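Local coordinates for protein OBCA, Oxalate Biosynthetic Component A (PDB 4NNB) that binds a magnesium ion and an oxaloacetate ion in a pocket of its TIM-barrel-type domain, at residues T278-R281 and G286-S289; L291-L296 and P328-A333; S310-A315 and G322-A327; P345-F350 and D364-T369. All coordinates share one frame; numbering follows the deposited sequence.

Interaction 1: residues T278-R281 and G286-S289. With OAA (oxaloacetate ion), chain C.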
loop_
_atom_site.group_PDB
_atom_site.type_symbol
_atom_site.label_atom_id
_atom_site.label_comp_id
_atom_site.label_asym_id
_atom_site.label_seq_id
_atom_site.Cartn_x
_atom_site.Cartn_y
_atom_site.Cartn_z
ATOM N N THR A 278 0.217 14.311 -5.209
ATOM C CA THR A 278 0.313 15.653 -4.640
ATOM C C THR A 278 -0.220 15.654 -3.218
ATOM O O THR A 278 -0.420 16.707 -2.607
ATOM C CB THR A 278 -0.483 16.647 -5.473
ATOM O OG1 THR A 278 -1.855 16.248 -5.497
ATOM C CG2 THR A 278 0.073 16.681 -6.911
ATOM N N SER A 279 -0.450 14.462 -2.692
ATOM C CA SER A 279 -1.048 14.313 -1.367
ATOM C C SER A 279 -0.132 14.787 -0.224
ATOM O O SER A 279 1.092 14.625 -0.289
ATOM C CB SER A 279 -1.433 12.846 -1.168
ATOM O OG SER A 279 -1.778 12.597 0.169
ATOM N N VAL A 280 -0.712 15.390 0.818
ATOM C CA VAL A 280 0.069 15.657 2.035
ATOM C C VAL A 280 -0.446 14.857 3.237
ATOM O O VAL A 280 -0.304 15.273 4.395
ATOM C CB VAL A 280 0.174 17.167 2.376
ATOM C CG1 VAL A 280 0.939 17.903 1.290
ATOM C CG2 VAL A 280 -1.206 17.787 2.578
ATOM N N ARG A 281 -1.026 13.700 2.938
ATOM C CA ARG A 281 -1.468 12.753 3.958
ATOM C C ARG A 281 -0.383 12.531 5.012
ATOM O O ARG A 281 0.806 12.392 4.684
ATOM C CB ARG A 281 -1.858 11.415 3.312
ATOM C CG ARG A 281 -1.738 10.205 4.248
ATOM C CD ARG A 281 -3.059 9.511 4.548
ATOM N NE ARG A 281 -3.404 8.548 3.517
ATOM C CZ ARG A 281 -3.992 7.369 3.722
ATOM N NH1 ARG A 281 -4.336 6.961 4.936
ATOM N NH2 ARG A 281 -4.244 6.595 2.684
ATOM N N GLY A 286 0.458 21.586 5.706
ATOM C CA GLY A 286 1.075 21.850 4.412
ATOM C C GLY A 286 0.084 21.869 3.256
ATOM O O GLY A 286 0.481 21.846 2.088
ATOM N N ALA A 287 -1.207 21.944 3.580
ATOM C CA ALA A 287 -2.263 21.667 2.602
ATOM C C ALA A 287 -2.441 22.721 1.513
ATOM O O ALA A 287 -3.043 22.437 0.482
ATOM C CB ALA A 287 -3.586 21.398 3.307
ATOM N N ARG A 288 -1.935 23.935 1.736
ATOM C CA ARG A 288 -2.015 24.976 0.707
ATOM C C ARG A 288 -0.651 25.313 0.108
ATOM O O ARG A 288 -0.543 26.163 -0.782
ATOM C CB ARG A 288 -2.663 26.256 1.256
ATOM C CG ARG A 288 -3.234 26.135 2.662
ATOM C CD ARG A 288 -3.860 27.466 3.142
ATOM N NE ARG A 288 -2.945 28.606 3.038
ATOM C CZ ARG A 288 -2.984 29.509 2.061
ATOM N NH1 ARG A 288 -3.897 29.408 1.104
ATOM N NH2 ARG A 288 -2.114 30.512 2.037
ATOM N N SER A 289 0.383 24.635 0.594
ATOM C CA SER A 289 1.754 24.901 0.168
ATOM C C SER A 289 2.018 24.630 -1.317
ATOM O O SER A 289 1.499 23.663 -1.901
ATOM C CB SER A 289 2.718 24.075 1.006
ATOM O OG SER A 289 4.038 24.234 0.538
HETATM O O1 OAA C . -3.259 11.914 -4.216
HETATM O O2 OAA C . -1.885 10.116 -4.046
HETATM O O4 OAA C . -3.593 8.235 0.537
HETATM O O5 OAA C . -3.683 10.532 0.493
HETATM O O3 OAA C . -2.100 8.507 -1.873
HETATM C C1 OAA C . -2.891 10.819 -3.600
HETATM C C2 OAA C . -3.659 10.394 -2.368
HETATM C C3 OAA C . -2.979 9.378 -1.477
HETATM C C4 OAA C . -3.430 9.385 -0.070
#
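The guanidinium of R281 takes oxaloacetate at its edge, while the preceding residue, V280, points its side chain at the beta turn of G286 and A287. O4 of the ligand lies near the guanidinium plane, on the side that bears NE and NH2. R281 NE reaches O4 at 3.0 Å and NH2 reaches the same O4 at 2.8 Å, so two hydrogen bonds, bent to 142° and 151° at the hydrogens, grip a single carboxylate oxygen. Bends at chi2 and chi3 fold the arginine chain round to present this edge, and F318 adds a cation-pi contact. The other oxygen of that carboxylate, O5, accepts from S279 OG at 2.8 Å. With OG placed anti to its own backbone N (chi1 169°), the same hydroxyl also receives R281 N at 3.1 Å, closing an ST turn that ties the two ligand-binding residues together. V280 alone carries the contact between the two segments, by loose van der Waals packing: CG1 lies 4.0 Å from G286 O and CG2 4.0 Å from A287 CA. A type I turn from G286 to S289, closed by S289 N on G286 O, presents these partners. R292 bridges the two segments through T278 O and A287 O. The site is thus an ST turn in the loop after strand 273-276, whose S279 and R281 bind one carboxylate of oxaloacetate in the pocket of this barrel-type domain.

Interaction 2: residues L291-L296 and P328-A333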
loop_
_atom_site.group_PDB
_atom_site.type_symbol
_atom_site.label_atom_id
_atom_site.label_comp_id
_atom_site.label_asym_id
_atom_site.label_seq_id
_atom_site.Cartn_x
_atom_site.Cartn_y
_atom_site.Cartn_z
ATOM N N LEU A 291 4.607 23.525 -2.384
ATOM C CA LEU A 291 5.303 22.241 -2.432
ATOM C C LEU A 291 4.435 21.181 -3.134
ATOM O O LEU A 291 4.956 20.296 -3.822
ATOM C CB LEU A 291 5.713 21.788 -1.018
ATOM C CG LEU A 291 6.490 20.468 -0.911
ATOM C CD1 LEU A 291 7.804 20.530 -1.706
ATOM C CD2 LEU A 291 6.750 20.086 0.539
ATOM N N ARG A 292 3.111 21.315 -3.014
ATOM C CA ARG A 292 2.181 20.345 -3.590
ATOM C C ARG A 292 2.112 20.377 -5.113
ATOM O O ARG A 292 1.448 19.538 -5.714
ATOM C CB ARG A 292 0.786 20.498 -2.976
ATOM C CG ARG A 292 0.761 20.251 -1.467
ATOM C CD ARG A 292 -0.655 20.306 -0.914
ATOM N NE ARG A 292 -1.431 19.140 -1.342
ATOM C CZ ARG A 292 -2.698 18.917 -1.007
ATOM N NH1 ARG A 292 -3.353 19.790 -0.242
ATOM N NH2 ARG A 292 -3.305 17.817 -1.432
ATOM N N ARG A 293 2.792 21.341 -5.734
ATOM C CA ARG A 293 2.980 21.336 -7.187
ATOM C C ARG A 293 4.444 21.559 -7.598
ATOM O O ARG A 293 4.753 21.559 -8.781
ATOM C CB ARG A 293 2.078 22.391 -7.870
ATOM C CG ARG A 293 2.218 23.800 -7.288
ATOM C CD ARG A 293 1.211 24.785 -7.895
ATOM N NE ARG A 293 1.231 26.055 -7.171
ATOM C CZ ARG A 293 0.539 26.308 -6.064
ATOM N NH1 ARG A 293 -0.269 25.388 -5.546
ATOM N NH2 ARG A 293 0.651 27.494 -5.475
ATOM N N ALA A 294 5.343 21.751 -6.635
ATOM C CA ALA A 294 6.747 22.036 -6.960
ATOM C C ALA A 294 7.434 20.897 -7.736
ATOM O O ALA A 294 8.374 21.131 -8.499
ATOM C CB ALA A 294 7.526 22.374 -5.703
ATOM N N HIS A 295 6.958 19.670 -7.546
ATOM C CA HIS A 295 7.455 18.523 -8.314
ATOM C C HIS A 295 6.777 18.376 -9.668
ATOM O O HIS A 295 7.098 17.457 -10.428
ATOM C CB HIS A 295 7.338 17.212 -7.519
ATOM C CG HIS A 295 5.950 16.903 -7.039
ATOM N ND1 HIS A 295 5.011 17.877 -6.766
ATOM C CD2 HIS A 295 5.356 15.716 -6.753
ATOM C CE1 HIS A 295 3.894 17.304 -6.346
ATOM N NE2 HIS A 295 4.078 15.995 -6.330
ATOM N N LEU A 296 5.852 19.280 -9.981
ATOM C CA LEU A 296 5.139 19.191 -11.248
ATOM C C LEU A 296 5.704 20.196 -12.235
ATOM O O LEU A 296 4.968 20.906 -12.903
ATOM C CB LEU A 296 3.641 19.410 -11.058
ATOM C CG LEU A 296 2.998 18.477 -10.023
ATOM C CD1 LEU A 296 1.500 18.740 -9.992
ATOM C CD2 LEU A 296 3.299 16.978 -10.278
ATOM N N PRO A 328 -10.510 25.631 -1.831
ATOM C CA PRO A 328 -10.758 26.248 -3.141
ATOM C C PRO A 328 -9.612 27.133 -3.665
ATOM O O PRO A 328 -9.347 27.068 -4.861
ATOM C CB PRO A 328 -12.014 27.091 -2.892
ATOM C CG PRO A 328 -12.719 26.378 -1.775
ATOM C CD PRO A 328 -11.615 25.895 -0.886
ATOM N N ASP A 329 -8.965 27.936 -2.820
ATOM C CA ASP A 329 -7.867 28.786 -3.304
ATOM C C ASP A 329 -6.651 27.963 -3.738
ATOM O O ASP A 329 -6.053 28.203 -4.799
ATOM C CB ASP A 329 -7.475 29.881 -2.289
ATOM C CG ASP A 329 -7.014 29.326 -0.952
ATOM O OD1 ASP A 329 -7.372 28.184 -0.588
ATOM O OD2 ASP A 329 -6.302 30.050 -0.234
ATOM N N PHE A 330 -6.299 26.980 -2.921
ATOM C CA PHE A 330 -5.269 26.022 -3.300
ATOM C C PHE A 330 -5.590 25.342 -4.637
ATOM O O PHE A 330 -4.734 25.253 -5.524
ATOM C CB PHE A 330 -5.124 24.969 -2.216
ATOM C CG PHE A 330 -4.315 23.780 -2.642
ATOM C CD1 PHE A 330 -2.960 23.911 -2.906
ATOM C CD2 PHE A 330 -4.910 22.533 -2.782
ATOM C CE1 PHE A 330 -2.199 22.811 -3.291
ATOM C CE2 PHE A 330 -4.154 21.427 -3.167
ATOM C CZ PHE A 330 -2.801 21.568 -3.416
ATOM N N LEU A 331 -6.822 24.867 -4.784
ATOM C CA LEU A 331 -7.209 24.163 -6.007
ATOM C C LEU A 331 -7.169 25.054 -7.245
ATOM O O LEU A 331 -6.785 24.604 -8.334
ATOM C CB LEU A 331 -8.573 23.487 -5.844
ATOM C CG LEU A 331 -8.527 22.284 -4.895
ATOM C CD1 LEU A 331 -9.930 21.887 -4.421
ATOM C CD2 LEU A 331 -7.828 21.108 -5.580
ATOM N N ASP A 332 -7.542 26.320 -7.084
ATOM C CA ASP A 332 -7.431 27.282 -8.187
ATOM C C ASP A 332 -5.987 27.353 -8.686
ATOM O O ASP A 332 -5.731 27.348 -9.901
ATOM C CB ASP A 332 -7.921 28.671 -7.760
ATOM C CG ASP A 332 -7.821 29.700 -8.882
ATOM O OD1 ASP A 332 -8.498 29.526 -9.915
ATOM O OD2 ASP A 332 -7.071 30.689 -8.735
ATOM N N ALA A 333 -5.055 27.405 -7.739
ATOM C CA ALA A 333 -3.627 27.437 -8.041
ATOM C C ALA A 333 -3.141 26.127 -8.695
ATOM O O ALA A 333 -2.379 26.163 -9.670
ATOM C CB ALA A 333 -2.826 27.736 -6.770
#
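R292 lies obliquely along the CZ and CE2 side of the F330 ring, touching it along most of its length. At its start, CB lies 3.8 Å from F330 CZ. The extended middle of the chain carries CD to 3.5 Å from F330 CZ, and a bend at the next bond (chi3 71°) lays the head group alongside the ring. NE stays near F330 CZ, and R292 CZ is equally close to F330 CZ and CE2. At the tip, NH1 comes to 3.4 Å from F330 CE2. Guanidinium and ring planes are only 19° apart, and F330 CZ sits 3.3 Å above the guanidinium plane, displaced toward its rim. The polar edge of R292 is held by loop acceptors: NE by T278 O, NH1 by A287 O and D325 O, and NH2 by N326 OD1. These bonds fix the rotation of the group that the aromatic ring covers.

R293 comes from the same short helix. The extended chain carries its guanidinium to A333, with one face against A333 CB, which is 3.7 Å from R293 CZ. The edge is toward F330, with NH1 3.9 Å from F330 CE1; here the planes differ by 41°. NH1 is hydrogen-bonded to Q334 OE1.

The contact thus joins the weakly bonded helix 291-294 to the first turns of helix 328-341. L291 and A294 rest on L255 of helix 255-268, whereas L296 and L331 pack on A309 and L311 of strand 308-311.

Interaction 3: residues S310-A315 and G322-A327. With OAA (oxaloacetate ion), chain C.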
loop_
_atom_site.group_PDB
_atom_site.type_symbol
_atom_site.label_atom_id
_atom_site.label_comp_id
_atom_site.label_asym_id
_atom_site.label_seq_id
_atom_site.Cartn_x
_atom_site.Cartn_y
_atom_site.Cartn_z
ATOM N N SER A 310 -1.936 13.548 -9.126
ATOM C CA SER A 310 -3.197 13.396 -8.424
ATOM C C SER A 310 -3.791 14.754 -7.997
ATOM O O SER A 310 -3.068 15.722 -7.746
ATOM C CB SER A 310 -3.036 12.444 -7.237
ATOM O OG SER A 310 -2.241 13.022 -6.224
ATOM N N LEU A 311 -5.119 14.815 -7.953
ATOM C CA LEU A 311 -5.840 16.027 -7.562
ATOM C C LEU A 311 -7.144 15.607 -6.879
ATOM O O LEU A 311 -7.922 14.826 -7.439
ATOM C CB LEU A 311 -6.120 16.898 -8.799
ATOM C CG LEU A 311 -6.652 18.312 -8.551
ATOM C CD1 LEU A 311 -6.193 19.266 -9.662
ATOM C CD2 LEU A 311 -8.179 18.326 -8.435
ATOM N N SER A 312 -7.370 16.104 -5.668
ATOM C CA SER A 312 -8.579 15.785 -4.914
ATOM C C SER A 312 -9.332 17.080 -4.598
ATOM O O SER A 312 -8.879 17.863 -3.782
ATOM C CB SER A 312 -8.223 15.072 -3.606
ATOM O OG SER A 312 -7.603 13.815 -3.833
ATOM N N PRO A 313 -10.486 17.304 -5.239
ATOM C CA PRO A 313 -11.112 18.629 -5.134
ATOM C C PRO A 313 -12.104 18.793 -3.968
ATOM O O PRO A 313 -13.164 19.408 -4.141
ATOM C CB PRO A 313 -11.824 18.783 -6.488
ATOM C CG PRO A 313 -12.175 17.364 -6.884
ATOM C CD PRO A 313 -11.085 16.477 -6.307
ATOM N N ALA A 314 -11.744 18.240 -2.810
ATOM C CA ALA A 314 -12.417 18.482 -1.541
ATOM C C ALA A 314 -11.465 17.995 -0.474
ATOM O O ALA A 314 -10.510 17.263 -0.780
ATOM C CB ALA A 314 -13.742 17.705 -1.444
ATOM N N ALA A 315 -11.736 18.373 0.773
ATOM C CA ALA A 315 -11.004 17.833 1.913
ATOM C C ALA A 315 -11.118 16.310 1.907
ATOM O O ALA A 315 -12.180 15.760 1.590
ATOM C CB ALA A 315 -11.558 18.393 3.216
ATOM N N GLY A 322 -5.935 10.991 9.738
ATOM C CA GLY A 322 -4.769 11.355 8.937
ATOM C C GLY A 322 -4.986 12.116 7.630
ATOM O O GLY A 322 -4.045 12.294 6.853
ATOM N N GLY A 323 -6.207 12.579 7.387
ATOM C CA GLY A 323 -6.535 13.266 6.141
ATOM C C GLY A 323 -5.880 14.620 5.901
ATOM O O GLY A 323 -5.001 15.044 6.647
ATOM N N TYR A 324 -6.317 15.307 4.848
ATOM C CA TYR A 324 -5.723 16.597 4.478
ATOM C C TYR A 324 -6.709 17.425 3.663
ATOM O O TYR A 324 -7.527 16.891 2.901
ATOM C CB TYR A 324 -4.419 16.411 3.678
ATOM C CG TYR A 324 -4.587 15.478 2.508
ATOM C CD1 TYR A 324 -4.583 14.103 2.696
ATOM C CD2 TYR A 324 -4.768 15.965 1.217
ATOM C CE1 TYR A 324 -4.753 13.232 1.642
ATOM C CE2 TYR A 324 -4.940 15.089 0.147
ATOM C CZ TYR A 324 -4.928 13.722 0.380
ATOM O OH TYR A 324 -5.094 12.823 -0.646
ATOM N N ASP A 325 -6.608 18.737 3.815
ATOM C CA ASP A 325 -7.509 19.658 3.124
ATOM C C ASP A 325 -7.088 19.854 1.676
ATOM O O ASP A 325 -5.922 19.664 1.308
ATOM C CB ASP A 325 -7.526 21.015 3.846
ATOM C CG ASP A 325 -8.729 21.890 3.454
ATOM O OD1 ASP A 325 -9.690 21.392 2.833
ATOM O OD2 ASP A 325 -8.704 23.082 3.791
ATOM N N ASN A 326 -8.064 20.211 0.855
ATOM C CA ASN A 326 -7.811 20.737 -0.465
ATOM C C ASN A 326 -8.762 21.906 -0.643
ATOM O O ASN A 326 -9.880 21.726 -1.106
ATOM C CB ASN A 326 -8.050 19.668 -1.535
ATOM C CG ASN A 326 -7.131 18.448 -1.361
ATOM O OD1 ASN A 326 -5.989 18.444 -1.828
ATOM N ND2 ASN A 326 -7.627 17.428 -0.667
ATOM N N ALA A 327 -8.324 23.095 -0.241
ATOM C CA ALA A 327 -9.202 24.275 -0.227
ATOM C C ALA A 327 -9.416 24.858 -1.636
ATOM O O ALA A 327 -8.597 24.626 -2.535
ATOM C CB ALA A 327 -8.626 25.319 0.695
HETATM O O1 OAA C . -3.259 11.914 -4.216
HETATM O O2 OAA C . -1.885 10.116 -4.046
HETATM O O4 OAA C . -3.593 8.235 0.537
HETATM O O5 OAA C . -3.683 10.532 0.493
HETATM O O3 OAA C . -2.100 8.507 -1.873
HETATM C C1 OAA C . -2.891 10.819 -3.600
HETATM C C2 OAA C . -3.659 10.394 -2.368
HETATM C C3 OAA C . -2.979 9.378 -1.477
HETATM C C4 OAA C . -3.430 9.385 -0.070
HETATM O O HOH W 1 -5.353 17.747 -4.359
HETATM O O HOH W 2 -4.858 13.465 -3.146
#
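N326 bonds to the carbonyl of A314 from above its plane and not along a lone pair: ND2 lies 2.9 Å from A314 O but 38° out of the carbonyl plane, and the hydrogen bond is bent, 144° at the hydrogen. The side chain is also packed tightly against a second carbonyl, N326 CB lying 3.0 Å from S312 O. Keeping CG anti to the carbonyl carbon (chi1 -61°) turns the carboxamide across both carbonyls. Its other end is satisfied separately: N326 OD1 accepts from R292 NH2 and from a water, 2.7 Å away, that in turn accepts the backbone N-H of S312.

A second water joins the segments near the ligand. It lies in the plane of the Y324 ring, is hydrogen-bonded to Y324 OH, 2.6 Å away, and to S312 OG, and donates to oxaloacetate O1. S310 OG donates to the same O1 at 2.5 Å, so hydroxyl and water converge on one carboxylate oxygen. At the outer end the contact is plain packing, with A315 CB 3.6 Å from D325 OD1.

S310 and L311 end strand 308-311, which lies between the parallel strands 273-276 and 344-349; the chain then loops past I354 and N357 of helix 352-359 and returns to A327, the N-cap of helix 328-341.

Interaction 4: residues P345-F350 and D364-T369. With OAA (oxaloacetate ion), chain C.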
loop_
_atom_site.group_PDB
_atom_site.type_symbol
_atom_site.label_atom_id
_atom_site.label_comp_id
_atom_site.label_asym_id
_atom_site.label_seq_id
_atom_site.Cartn_x
_atom_site.Cartn_y
_atom_site.Cartn_z
ATOM N N PRO A 345 -4.544 16.061 -14.718
ATOM C CA PRO A 345 -4.883 15.608 -13.365
ATOM C C PRO A 345 -5.534 14.230 -13.387
ATOM O O PRO A 345 -6.251 13.870 -14.322
ATOM C CB PRO A 345 -5.866 16.678 -12.837
ATOM C CG PRO A 345 -6.266 17.497 -14.009
ATOM C CD PRO A 345 -5.261 17.283 -15.117
ATOM N N GLU A 346 -5.249 13.439 -12.365
ATOM C CA GLU A 346 -6.094 12.286 -12.101
ATOM C C GLU A 346 -6.899 12.672 -10.887
ATOM O O GLU A 346 -6.329 12.927 -9.813
ATOM C CB GLU A 346 -5.287 11.014 -11.826
ATOM C CG GLU A 346 -6.166 9.851 -11.366
ATOM C CD GLU A 346 -5.376 8.576 -11.096
ATOM O OE1 GLU A 346 -4.771 8.467 -10.019
ATOM O OE2 GLU A 346 -5.375 7.674 -11.957
ATOM N N VAL A 347 -8.222 12.732 -11.045
ATOM C CA VAL A 347 -9.080 13.075 -9.911
ATOM C C VAL A 347 -9.186 11.854 -9.009
ATOM O O VAL A 347 -9.722 10.805 -9.419
ATOM C CB VAL A 347 -10.491 13.539 -10.347
ATOM C CG1 VAL A 347 -11.311 13.919 -9.127
ATOM C CG2 VAL A 347 -10.392 14.745 -11.278
ATOM N N GLU A 348 -8.636 11.977 -7.802
ATOM C CA GLU A 348 -8.721 10.913 -6.802
ATOM C C GLU A 348 -10.082 11.023 -6.148
ATOM O O GLU A 348 -10.301 11.909 -5.318
ATOM C CB GLU A 348 -7.657 11.068 -5.707
ATOM C CG GLU A 348 -6.235 11.187 -6.179
ATOM C CD GLU A 348 -5.753 9.946 -6.895
ATOM O OE1 GLU A 348 -5.200 9.025 -6.241
ATOM O OE2 GLU A 348 -5.906 9.910 -8.122
ATOM N N VAL A 349 -11.000 10.143 -6.525
ATOM C CA VAL A 349 -12.358 10.212 -5.993
ATOM C C VAL A 349 -12.447 9.494 -4.635
ATOM O O VAL A 349 -12.787 8.302 -4.552
ATOM C CB VAL A 349 -13.386 9.642 -6.982
ATOM C CG1 VAL A 349 -14.799 9.897 -6.468
ATOM C CG2 VAL A 349 -13.213 10.274 -8.367
ATOM N N PHE A 350 -12.136 10.225 -3.574
ATOM C CA PHE A 350 -12.142 9.666 -2.221
ATOM C C PHE A 350 -13.545 9.596 -1.625
ATOM O O PHE A 350 -13.814 8.764 -0.761
ATOM C CB PHE A 350 -11.273 10.517 -1.278
ATOM C CG PHE A 350 -9.786 10.268 -1.404
ATOM C CD1 PHE A 350 -8.975 11.138 -2.134
ATOM C CD2 PHE A 350 -9.201 9.169 -0.777
ATOM C CE1 PHE A 350 -7.597 10.917 -2.236
ATOM C CE2 PHE A 350 -7.829 8.931 -0.875
ATOM C CZ PHE A 350 -7.023 9.795 -1.599
ATOM N N ASP A 364 -15.491 22.811 -15.553
ATOM C CA ASP A 364 -14.851 23.513 -16.667
ATOM C C ASP A 364 -13.325 23.488 -16.557
ATOM O O ASP A 364 -12.632 23.388 -17.571
ATOM C CB ASP A 364 -15.351 24.963 -16.778
ATOM C CG ASP A 364 -16.752 25.062 -17.363
ATOM O OD1 ASP A 364 -17.316 24.029 -17.780
ATOM O OD2 ASP A 364 -17.286 26.190 -17.414
ATOM N N ARG A 365 -12.805 23.580 -15.332
ATOM C CA ARG A 365 -11.354 23.518 -15.116
ATOM C C ARG A 365 -10.800 22.143 -15.498
ATOM O O ARG A 365 -9.721 22.042 -16.079
ATOM C CB ARG A 365 -10.987 23.860 -13.657
ATOM C CG ARG A 365 -10.851 25.377 -13.368
ATOM C CD ARG A 365 -10.717 25.622 -11.870
ATOM N NE ARG A 365 -10.351 27.006 -11.527
ATOM C CZ ARG A 365 -11.228 27.995 -11.368
ATOM N NH1 ARG A 365 -12.532 27.782 -11.534
ATOM N NH2 ARG A 365 -10.804 29.206 -11.039
ATOM N N LEU A 366 -11.547 21.094 -15.172
ATOM C CA LEU A 366 -11.152 19.732 -15.540
ATOM C C LEU A 366 -11.192 19.544 -17.052
ATOM O O LEU A 366 -10.375 18.818 -17.624
ATOM C CB LEU A 366 -12.056 18.708 -14.844
ATOM C CG LEU A 366 -11.689 18.452 -13.378
ATOM C CD1 LEU A 366 -12.834 17.786 -12.657
ATOM C CD2 LEU A 366 -10.416 17.614 -13.286
ATOM N N LEU A 367 -12.134 20.206 -17.711
ATOM C CA LEU A 367 -12.196 20.103 -19.165
ATOM C C LEU A 367 -10.993 20.801 -19.767
ATOM O O LEU A 367 -10.385 20.311 -20.717
ATOM C CB LEU A 367 -13.493 20.692 -19.719
ATOM C CG LEU A 367 -14.766 19.908 -19.407
ATOM C CD1 LEU A 367 -15.972 20.606 -20.027
ATOM C CD2 LEU A 367 -14.659 18.477 -19.900
ATOM N N ARG A 368 -10.634 21.938 -19.183
ATOM C CA ARG A 368 -9.492 22.713 -19.634
ATOM C C ARG A 368 -8.151 21.989 -19.535
ATOM O O ARG A 368 -7.239 22.278 -20.310
ATOM C CB ARG A 368 -9.417 24.027 -18.855
ATOM C CG ARG A 368 -9.473 25.245 -19.744
ATOM C CD ARG A 368 -10.322 26.333 -19.153
ATOM N NE ARG A 368 -9.739 26.955 -17.972
ATOM C CZ ARG A 368 -10.472 27.486 -16.991
ATOM N NH1 ARG A 368 -11.800 27.442 -17.064
ATOM N NH2 ARG A 368 -9.895 28.049 -15.935
ATOM N N THR A 369 -8.013 21.072 -18.578
ATOM C CA THR A 369 -6.731 20.394 -18.403
ATOM C C THR A 369 -6.579 19.203 -19.343
ATOM O O THR A 369 -5.566 18.501 -19.287
ATOM C CB THR A 369 -6.458 19.968 -16.931
ATOM O OG1 THR A 369 -7.612 19.323 -16.380
ATOM C CG2 THR A 369 -6.089 21.173 -16.071
HETATM O O1 OAA C . -3.259 11.914 -4.216
HETATM O O2 OAA C . -1.885 10.116 -4.046
HETATM O O4 OAA C . -3.593 8.235 0.537
HETATM O O5 OAA C . -3.683 10.532 0.493
HETATM O O3 OAA C . -2.100 8.507 -1.873
HETATM C C1 OAA C . -2.891 10.819 -3.600
HETATM C C2 OAA C . -3.659 10.394 -2.368
HETATM C C3 OAA C . -2.979 9.378 -1.477
HETATM C C4 OAA C . -3.430 9.385 -0.070
#
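P345 overlaps T369 with the outer edge of its ring: CG lies 3.3 Å from T369 OG1, and CD is pressed to 3.5 Å from T369 CB, tighter than a usual carbon contact. T369 OG1 sits between its own backbone N and carbonyl carbon (chi1 47°), which brings the hydroxyl closer to the proline than the methyl. Two residues on, V347 meets L366 at about a right angle, and V347 CG2 touches L366 CD2 at 3.5 Å. The same CD2 also reaches P345 CG at 4.2 Å, so one leucine branch is shared by the two strand residues. F335 of helix 328-341 flanks L366 and T369.

Strand 344-349 alternates these residues with E346 and E348, and its end lies at the ligand pocket. There F350 offers its ring edge to oxaloacetate, CZ being 3.5 Å from C2, which lies in the ring plane, and E348 CG is 3.6 Å from O1.

No hydrogen bond spans helix and strand: the contact rests on van der Waals packing, largely of apolar groups, while E348 and F350 at the pocket end of the strand segment meet the ligand.

Overall arrangement
All four contacts fall within one barrel-type domain, on the same side of the chain's centre. Along the chain interaction 1 comes first, interaction 3 lies between the two segments of interaction 2, and interaction 4 is last. Centres of interactions 1 and 2, and of 1 and 3, are about 8 Å apart; those of 1 and 4 are about 17 Å apart without touching. Interactions 3 and 4 share the sheet through the paired strands 308-311 and 344-349, and salt bridges link helix 328-341 to interaction 1 (R288–D329) and to interaction 4 (D332–R365). Interactions 1, 3 and 4 all touch oxaloacetate, so successive strand ends supply one pocket, while interaction 2 packs the helices behind it.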